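Local coordinates for mandelate racemase/muconate lactonizing protein (Alicyclobacillus acidocaldarius LAA1, PDB 3QLD) that is of unknown function but belongs to the enolase superfamily, combining a mandelate racemase/muconate lactonizing enzyme N-terminal domain with a TIM-barrel-like C-terminal domain, at residues E162-R166 / F342-V347; V138-T143 / A321-G325; R167-I172 / Q218-Q222. The contacts are given in a common frame with arbitrary orientation. Residue numbers count along the deposited sequence, not the author numbering.

Interaction 1: residues E162-R166 / F342-V347; sequences EQGFR and FVEPGV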
loop_
_atom_site.group_PDB
_atom_site.type_symbol
_atom_site.label_atom_id
_atom_site.label_comp_id
_atom_site.label_asym_id
_atom_site.label_seq_id
_atom_site.Cartn_x
_atom_site.Cartn_y
_atom_site.Cartn_z
ATOM N N GLU A 162 -22.668 -32.225 4.989
ATOM C CA GLU A 162 -23.117 -33.086 6.084
ATOM C C GLU A 162 -23.030 -32.271 7.357
ATOM O O GLU A 162 -23.785 -32.513 8.317
ATOM C CB GLU A 162 -22.263 -34.348 6.176
ATOM C CG GLU A 162 -22.598 -35.418 5.122
ATOM C CD GLU A 162 -21.477 -36.456 4.899
ATOM O OE1 GLU A 162 -20.458 -36.459 5.644
ATOM O OE2 GLU A 162 -21.617 -37.292 3.964
ATOM N N GLN A 163 -22.165 -31.247 7.349
ATOM C CA GLN A 163 -21.877 -30.493 8.580
ATOM C C GLN A 163 -22.749 -29.265 8.715
ATOM O O GLN A 163 -22.720 -28.583 9.732
ATOM C CB GLN A 163 -20.404 -30.148 8.646
ATOM C CG GLN A 163 -19.528 -31.390 8.751
ATOM C CD GLN A 163 -18.069 -31.068 8.687
ATOM O OE1 GLN A 163 -17.531 -30.447 9.597
ATOM N NE2 GLN A 163 -17.407 -31.490 7.611
ATOM N N GLY A 164 -23.538 -29.002 7.672
ATOM C CA GLY A 164 -24.514 -27.924 7.644
ATOM C C GLY A 164 -24.119 -26.582 7.019
ATOM O O GLY A 164 -24.908 -25.610 7.077
ATOM N N PHE A 165 -22.906 -26.510 6.449
ATOM C CA PHE A 165 -22.401 -25.228 5.887
ATOM C C PHE A 165 -23.337 -24.852 4.771
ATOM O O PHE A 165 -23.694 -25.717 3.965
ATOM C CB PHE A 165 -21.026 -25.416 5.276
ATOM C CG PHE A 165 -19.926 -25.523 6.277
ATOM C CD1 PHE A 165 -19.382 -24.372 6.868
ATOM C CD2 PHE A 165 -19.410 -26.778 6.621
ATOM C CE1 PHE A 165 -18.352 -24.492 7.828
ATOM C CE2 PHE A 165 -18.367 -26.889 7.560
ATOM C CZ PHE A 165 -17.837 -25.710 8.157
ATOM N N ARG A 166 -23.673 -23.577 4.678
ATOM C CA ARG A 166 -24.777 -23.133 3.835
ATOM C C ARG A 166 -24.269 -22.624 2.473
ATOM O O ARG A 166 -25.049 -22.194 1.608
ATOM C CB ARG A 166 -25.590 -22.076 4.573
ATOM C CG ARG A 166 -26.310 -22.665 5.842
ATOM C CD ARG A 166 -27.341 -23.787 5.477
ATOM N NE ARG A 166 -28.303 -23.947 6.590
ATOM C CZ ARG A 166 -29.047 -22.950 7.084
ATOM N NH1 ARG A 166 -28.963 -21.739 6.560
ATOM N NH2 ARG A 166 -29.882 -23.144 8.098
ATOM N N PHE A 342 -20.867 -23.219 16.138
ATOM C CA PHE A 342 -22.199 -23.182 15.567
ATOM C C PHE A 342 -23.263 -23.100 16.673
ATOM O O PHE A 342 -23.150 -23.813 17.684
ATOM C CB PHE A 342 -22.431 -24.466 14.772
ATOM C CG PHE A 342 -21.735 -24.524 13.424
ATOM C CD1 PHE A 342 -21.723 -23.424 12.552
ATOM C CD2 PHE A 342 -21.132 -25.714 13.000
ATOM C CE1 PHE A 342 -21.111 -23.503 11.282
ATOM C CE2 PHE A 342 -20.512 -25.805 11.748
ATOM C CZ PHE A 342 -20.512 -24.698 10.872
ATOM N N VAL A 343 -24.248 -22.214 16.515
ATOM C CA VAL A 343 -25.475 -22.272 17.327
ATOM C C VAL A 343 -26.478 -23.355 16.798
ATOM O O VAL A 343 -27.271 -23.940 17.566
ATOM C CB VAL A 343 -26.156 -20.870 17.457
ATOM C CG1 VAL A 343 -26.561 -20.290 16.105
ATOM C CG2 VAL A 343 -27.350 -20.925 18.393
ATOM N N GLU A 344 -26.445 -23.570 15.487
ATOM C CA GLU A 344 -27.119 -24.677 14.774
ATOM C C GLU A 344 -26.183 -25.033 13.624
ATOM O O GLU A 344 -25.287 -24.240 13.309
ATOM C CB GLU A 344 -28.496 -24.261 14.194
ATOM C CG GLU A 344 -29.584 -23.843 15.184
ATOM C CD GLU A 344 -30.057 -24.943 16.151
ATOM O OE1 GLU A 344 -29.711 -26.140 15.971
ATOM O OE2 GLU A 344 -30.787 -24.598 17.122
ATOM N N PRO A 345 -26.345 -26.211 12.982
ATOM C CA PRO A 345 -25.349 -26.488 11.934
ATOM C C PRO A 345 -25.299 -25.379 10.849
ATOM O O PRO A 345 -26.351 -24.866 10.403
ATOM C CB PRO A 345 -25.783 -27.866 11.380
ATOM C CG PRO A 345 -26.464 -28.515 12.607
ATOM C CD PRO A 345 -27.222 -27.373 13.239
ATOM N N GLY A 346 -24.081 -24.940 10.503
ATOM C CA GLY A 346 -23.904 -23.899 9.498
ATOM C C GLY A 346 -24.264 -22.488 9.917
ATOM O O GLY A 346 -24.248 -21.559 9.082
ATOM N N VAL A 347 -24.589 -22.291 11.193
ATOM C CA VAL A 347 -25.056 -20.993 11.663
ATOM C C VAL A 347 -24.330 -20.558 12.928
ATOM O O VAL A 347 -24.052 -21.381 13.804
ATOM C CB VAL A 347 -26.573 -21.003 11.975
ATOM C CG1 VAL A 347 -27.065 -19.579 12.299
ATOM C CG2 VAL A 347 -27.372 -21.609 10.830
#
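Two tight bends meet backbone to backbone here, with the CA atoms of Phe165 and Gly346 only 4.1 Å apart. Gly164, at positive phi, ends helix 150-162 in a Schellman motif. Glu344 to Val347 form a type II turn, closed by Val347 N bonding to Glu344 O at 3.0 Å. Glycine is needed on both sides: a CB on Gly164 would clash with Pro345 CB, and one on Gly346 with Gly164 O. The bare Gly346 CA instead makes a CA-H...O contact of 3.1 Å to Gly164 O. Above the bends, the edge of the Phe342 ring meets the face of Phe165 in a T-shaped pair, centroids 5.5 Å apart. Arg166 lays a guanidinium face over Val347, NH2 to CG2 4.0 Å, while its charge pairs with Glu139. The contact thus joins the turn from helix 150-162 into strand 167-171 to the lead-in of strand 347-349, with Phe165 also resting on Ala142 of strand 137-144.

Interaction 2: residues V138-T143 / A321-G325; sequences VEVSAT and ATDLG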
loop_
_atom_site.group_PDB
_atom_site.type_symbol
_atom_site.label_atom_id
_atom_site.label_comp_id
_atom_site.label_asym_id
_atom_site.label_seq_id
_atom_site.Cartn_x
_atom_site.Cartn_y
_atom_site.Cartn_z
ATOM N N VAL A 138 -25.982 -15.572 11.543
ATOM C CA VAL A 138 -25.386 -15.504 10.207
ATOM C C VAL A 138 -25.066 -16.900 9.720
ATOM O O VAL A 138 -24.688 -17.781 10.523
ATOM C CB VAL A 138 -24.121 -14.595 10.176
ATOM C CG1 VAL A 138 -24.465 -13.133 10.679
ATOM C CG2 VAL A 138 -23.057 -15.193 11.066
ATOM N N GLU A 139 -25.222 -17.138 8.414
ATOM C CA GLU A 139 -24.876 -18.436 7.882
ATOM C C GLU A 139 -23.405 -18.453 7.474
ATOM O O GLU A 139 -22.874 -17.406 7.156
ATOM C CB GLU A 139 -25.627 -18.757 6.624
ATOM C CG GLU A 139 -27.097 -18.406 6.571
ATOM C CD GLU A 139 -27.660 -18.820 5.210
ATOM O OE1 GLU A 139 -27.358 -18.137 4.190
ATOM O OE2 GLU A 139 -28.369 -19.839 5.162
ATOM N N VAL A 140 -22.815 -19.646 7.382
ATOM C CA VAL A 140 -21.358 -19.823 7.334
ATOM C C VAL A 140 -21.062 -20.643 6.082
ATOM O O VAL A 140 -21.788 -21.592 5.823
ATOM C CB VAL A 140 -20.861 -20.592 8.601
ATOM C CG1 VAL A 140 -19.383 -20.901 8.454
ATOM C CG2 VAL A 140 -21.140 -19.792 9.870
ATOM N N SER A 141 -20.041 -20.263 5.295
ATOM C CA SER A 141 -19.572 -21.034 4.118
ATOM C C SER A 141 -18.354 -21.907 4.386
ATOM O O SER A 141 -17.574 -21.600 5.268
ATOM C CB SER A 141 -19.180 -19.985 3.010
ATOM O OG SER A 141 -18.663 -20.586 1.794
ATOM N N ALA A 142 -18.124 -22.924 3.562
ATOM C CA ALA A 142 -16.902 -23.690 3.594
ATOM C C ALA A 142 -16.061 -23.568 2.305
ATOM O O ALA A 142 -16.558 -23.761 1.184
ATOM C CB ALA A 142 -17.230 -25.232 3.868
ATOM N N THR A 143 -14.769 -23.256 2.461
ATOM C CA THR A 143 -13.845 -23.197 1.321
ATOM C C THR A 143 -13.190 -24.539 1.074
ATOM O O THR A 143 -12.656 -25.160 2.004
ATOM C CB THR A 143 -12.754 -22.147 1.582
ATOM O OG1 THR A 143 -13.412 -20.937 1.961
ATOM C CG2 THR A 143 -11.882 -21.927 0.321
ATOM N N ALA A 321 -23.448 -15.502 3.049
ATOM C CA ALA A 321 -22.821 -16.252 4.117
ATOM C C ALA A 321 -21.420 -15.722 4.336
ATOM O O ALA A 321 -20.755 -15.249 3.377
ATOM C CB ALA A 321 -22.716 -17.731 3.718
ATOM N N THR A 322 -20.980 -15.851 5.593
ATOM C CA THR A 322 -19.598 -15.551 6.003
ATOM C C THR A 322 -18.644 -16.717 5.847
ATOM O O THR A 322 -19.048 -17.901 5.876
ATOM C CB THR A 322 -19.549 -14.888 7.427
ATOM O OG1 THR A 322 -18.182 -14.520 7.751
ATOM C CG2 THR A 322 -20.121 -15.873 8.542
ATOM N N ASP A 323 -17.365 -16.417 5.560
ATOM C CA ASP A 323 -16.343 -17.429 5.624
ATOM C C ASP A 323 -15.870 -17.693 7.092
ATOM O O ASP A 323 -15.000 -18.501 7.288
ATOM C CB ASP A 323 -15.104 -17.022 4.785
ATOM C CG ASP A 323 -15.256 -17.312 3.269
ATOM O OD1 ASP A 323 -16.290 -17.875 2.821
ATOM O OD2 ASP A 323 -14.299 -16.975 2.522
ATOM N N LEU A 324 -16.354 -16.930 8.068
ATOM C CA LEU A 324 -15.832 -16.991 9.447
ATOM C C LEU A 324 -16.566 -18.138 10.106
ATOM O O LEU A 324 -17.743 -18.012 10.343
ATOM C CB LEU A 324 -16.155 -15.703 10.209
ATOM C CG LEU A 324 -15.406 -14.434 9.713
ATOM C CD1 LEU A 324 -15.953 -13.206 10.388
ATOM C CD2 LEU A 324 -13.902 -14.564 10.031
ATOM N N GLY A 325 -15.869 -19.252 10.322
ATOM C CA GLY A 325 -16.440 -20.472 10.840
ATOM C C GLY A 325 -16.022 -20.710 12.278
ATOM O O GLY A 325 -15.391 -19.864 12.901
HETATM O O HOH W 1 -16.030 -20.312 2.259
#
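This contact probably closes the barrel of the C-terminal domain: residues 321-325 run beside strand 137-144, filling the gap between it and strand 293-296. The pairing is a single bridge, Val140 with Thr322, CA atoms 4.8 Å apart. Thr322 uses both its backbone groups: its N donates to Glu139 O at 2.9 Å, and its O accepts from Ser141 N at a short 2.6 Å. One residue bonding to the neighbours on each side of its partner is the parallel pattern. Two CA-H...O contacts of 3.3 Å, Ala321 CA to Glu139 O and Val140 CA to Thr322 O, add to it.

After the bridge the chain bends away in an ST turn, Thr322 OG1 accepting from Leu324 N at 3.0 Å; the same hydroxyl is bonded to Val296 O. Apolar atoms fill in around the turn: Val138 CG2 lies 3.9 Å from Thr322 CG2, and Val140 CG1 is 3.8 Å from Gly325 CA. Further along the strand, water 1 links the two segments, lying 2.7 Å from Ser141 OG and 2.7 Å from Thr143 OG1 and donating to Asp323 OD1 at 2.5 Å. Asp323 also forms salt bridges with Lys169 and Arg167 of strand 167-171, and its backbone is hydrogen-bonded to Val296. With partners on both strands, the short segment, extended at Ala321 and Thr322, probably takes the closing position of a TIM-like barrel, between strand 293-296 and the first strand, 137-144.

Interaction 3: residues R167-I172 / Q218-Q222; sequences RVKLKI and QFIEQ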
loop_
_atom_site.group_PDB
_atom_site.type_symbol
_atom_site.label_atom_id
_atom_site.label_comp_id
_atom_site.label_asym_id
_atom_site.label_seq_id
_atom_site.Cartn_x
_atom_site.Cartn_y
_atom_site.Cartn_z
ATOM N N ARG A 167 -22.953 -22.696 2.291
ATOM C CA ARG A 167 -22.320 -22.338 0.995
ATOM C C ARG A 167 -21.104 -23.164 0.854
ATOM O O ARG A 167 -20.408 -23.427 1.864
ATOM C CB ARG A 167 -21.944 -20.862 0.967
ATOM C CG ARG A 167 -21.592 -20.318 -0.448
ATOM C CD ARG A 167 -21.313 -18.806 -0.497
ATOM N NE ARG A 167 -20.150 -18.457 0.341
ATOM C CZ ARG A 167 -19.996 -17.243 0.869
ATOM N NH1 ARG A 167 -20.847 -16.281 0.569
ATOM N NH2 ARG A 167 -18.954 -16.952 1.646
ATOM N N VAL A 168 -20.774 -23.552 -0.371
ATOM C CA VAL A 168 -19.391 -23.968 -0.576
ATOM C C VAL A 168 -18.683 -23.006 -1.537
ATOM O O VAL A 168 -19.307 -22.573 -2.536
ATOM C CB VAL A 168 -19.216 -25.438 -1.113
ATOM C CG1 VAL A 168 -19.670 -26.462 -0.031
ATOM C CG2 VAL A 168 -19.914 -25.651 -2.473
ATOM N N LYS A 169 -17.391 -22.737 -1.280
ATOM C CA LYS A 169 -16.579 -21.889 -2.221
ATOM C C LYS A 169 -15.439 -22.741 -2.722
ATOM O O LYS A 169 -14.551 -23.189 -1.950
ATOM C CB LYS A 169 -16.084 -20.597 -1.548
ATOM C CG LYS A 169 -15.240 -19.646 -2.480
ATOM C CD LYS A 169 -15.083 -18.264 -1.874
ATOM C CE LYS A 169 -14.509 -18.285 -0.440
ATOM N NZ LYS A 169 -13.581 -17.132 -0.116
ATOM N N LEU A 170 -15.463 -23.024 -4.008
ATOM C CA LEU A 170 -14.513 -23.854 -4.627
ATOM C C LEU A 170 -13.321 -23.060 -5.192
ATOM O O LEU A 170 -13.511 -22.108 -5.958
ATOM C CB LEU A 170 -15.163 -24.523 -5.825
ATOM C CG LEU A 170 -16.475 -25.264 -5.541
ATOM C CD1 LEU A 170 -16.677 -26.113 -6.783
ATOM C CD2 LEU A 170 -16.226 -26.174 -4.313
ATOM N N LYS A 171 -12.097 -23.519 -4.891
ATOM C CA LYS A 171 -10.909 -22.941 -5.536
ATOM C C LYS A 171 -10.858 -23.418 -6.956
ATOM O O LYS A 171 -11.065 -24.598 -7.224
ATOM C CB LYS A 171 -9.636 -23.338 -4.767
ATOM C CG LYS A 171 -9.604 -22.741 -3.390
ATOM C CD LYS A 171 -9.172 -21.254 -3.420
ATOM C CE LYS A 171 -9.338 -20.608 -2.028
ATOM N NZ LYS A 171 -8.262 -19.600 -1.756
ATOM N N ILE A 172 -10.676 -22.486 -7.897
ATOM C CA ILE A 172 -10.619 -22.814 -9.278
ATOM C C ILE A 172 -9.419 -22.136 -9.993
ATOM O O ILE A 172 -8.868 -21.143 -9.476
ATOM C CB ILE A 172 -11.919 -22.421 -10.028
ATOM C CG1 ILE A 172 -12.137 -20.895 -9.976
ATOM C CG2 ILE A 172 -13.097 -23.276 -9.469
ATOM C CD1 ILE A 172 -13.134 -20.411 -11.083
ATOM N N GLN A 218 -22.820 -18.020 -7.091
ATOM C CA GLN A 218 -23.122 -16.806 -6.387
ATOM C C GLN A 218 -22.153 -15.657 -6.799
ATOM O O GLN A 218 -22.562 -14.495 -6.868
ATOM C CB GLN A 218 -23.029 -17.099 -4.900
ATOM C CG GLN A 218 -23.580 -16.029 -4.029
ATOM C CD GLN A 218 -23.492 -16.420 -2.568
ATOM O OE1 GLN A 218 -22.469 -16.174 -1.903
ATOM N NE2 GLN A 218 -24.518 -17.094 -2.080
ATOM N N PHE A 219 -20.901 -16.030 -7.068
ATOM C CA PHE A 219 -19.846 -15.083 -7.569
ATOM C C PHE A 219 -18.598 -15.908 -7.943
ATOM O O PHE A 219 -18.497 -17.104 -7.596
ATOM C CB PHE A 219 -19.472 -14.012 -6.503
ATOM C CG PHE A 219 -19.047 -14.607 -5.152
ATOM C CD1 PHE A 219 -17.740 -15.077 -4.959
ATOM C CD2 PHE A 219 -19.948 -14.626 -4.081
ATOM C CE1 PHE A 219 -17.364 -15.653 -3.723
ATOM C CE2 PHE A 219 -19.574 -15.164 -2.817
ATOM C CZ PHE A 219 -18.263 -15.647 -2.666
ATOM N N ILE A 220 -17.682 -15.245 -8.686
ATOM C CA ILE A 220 -16.336 -15.744 -9.000
ATOM C C ILE A 220 -15.462 -14.667 -8.344
ATOM O O ILE A 220 -15.587 -13.499 -8.699
ATOM C CB ILE A 220 -16.067 -15.863 -10.510
ATOM C CG1 ILE A 220 -16.994 -16.948 -11.137
ATOM C CG2 ILE A 220 -14.505 -16.197 -10.786
ATOM C CD1 ILE A 220 -16.960 -16.957 -12.625
ATOM N N GLU A 221 -14.615 -15.064 -7.366
ATOM C CA GLU A 221 -13.810 -14.088 -6.642
ATOM C C GLU A 221 -12.436 -13.903 -7.314
ATOM O O GLU A 221 -11.820 -14.882 -7.744
ATOM C CB GLU A 221 -13.580 -14.651 -5.232
ATOM C CG GLU A 221 -12.966 -13.634 -4.245
ATOM C CD GLU A 221 -13.079 -14.147 -2.820
ATOM O OE1 GLU A 221 -13.350 -15.353 -2.627
ATOM O OE2 GLU A 221 -12.912 -13.358 -1.906
ATOM N N GLN A 222 -11.998 -12.647 -7.425
ATOM C CA GLN A 222 -10.613 -12.303 -7.902
ATOM C C GLN A 222 -10.172 -13.076 -9.134
ATOM O O GLN A 222 -9.178 -13.788 -9.131
ATOM C CB GLN A 222 -9.649 -12.484 -6.704
ATOM C CG GLN A 222 -9.866 -11.435 -5.541
ATOM C CD GLN A 222 -9.431 -9.973 -5.812
ATOM O OE1 GLN A 222 -10.044 -9.030 -5.288
ATOM N NE2 GLN A 222 -8.408 -9.774 -6.654
#
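Nearly every polar end in this contact is accounted for. Arg167 NH1 donates to Gln218 OE1 at 3.0 Å; its NH2 is in a salt bridge with Asp323, and NE makes a weak hydrogen bond to Ser141. Lys169 NZ forms a salt bridge with Glu221 OE1 at 3.1 Å and a second one with Asp323, so one ammonium joins two carboxylates. The other oxygen of Glu221, OE2, accepts from Asn268. Between these two polar links stands Phe219, presenting its ring edge to both basic side chains: CE2 is 3.8 Å from Arg167 NH1, and CE1 3.9 Å from Lys169 CD. Trp295 stacks on the Phe219 ring and makes a cation-pi contact with Arg167. A looser apolar touch, Ile172 CD1 to Ile220 CG2 at 4.4 Å, completes the interface. The CA atoms come no nearer than 9.1 Å, between Ile172 CA and Ile220 CA, because strand 192-196 lies between strands 167-171 and 220-221 in the parallel sheet, and the side chains reach past it.

All three contacts belong to the barrel. Interaction 2 lies about 9 Å from interaction 1 and 12 Å from interaction 3, centre to centre, while interactions 1 and 3 are about 19 Å apart. The segments follow the chain as 138-143, 162-166, 167-172, 218-222, 321-325 and 342-347, so interactions 1 and 2 cross and interaction 3 is nested inside both. Arg166 and Glu139 form the salt bridge between interactions 1 and 2; Lys169 and Asp323 form the one between 2 and 3. Strands 137-144 and 167-171 are sheet neighbours, so residues far apart in sequence are drawn together where the early strands meet the returning chain.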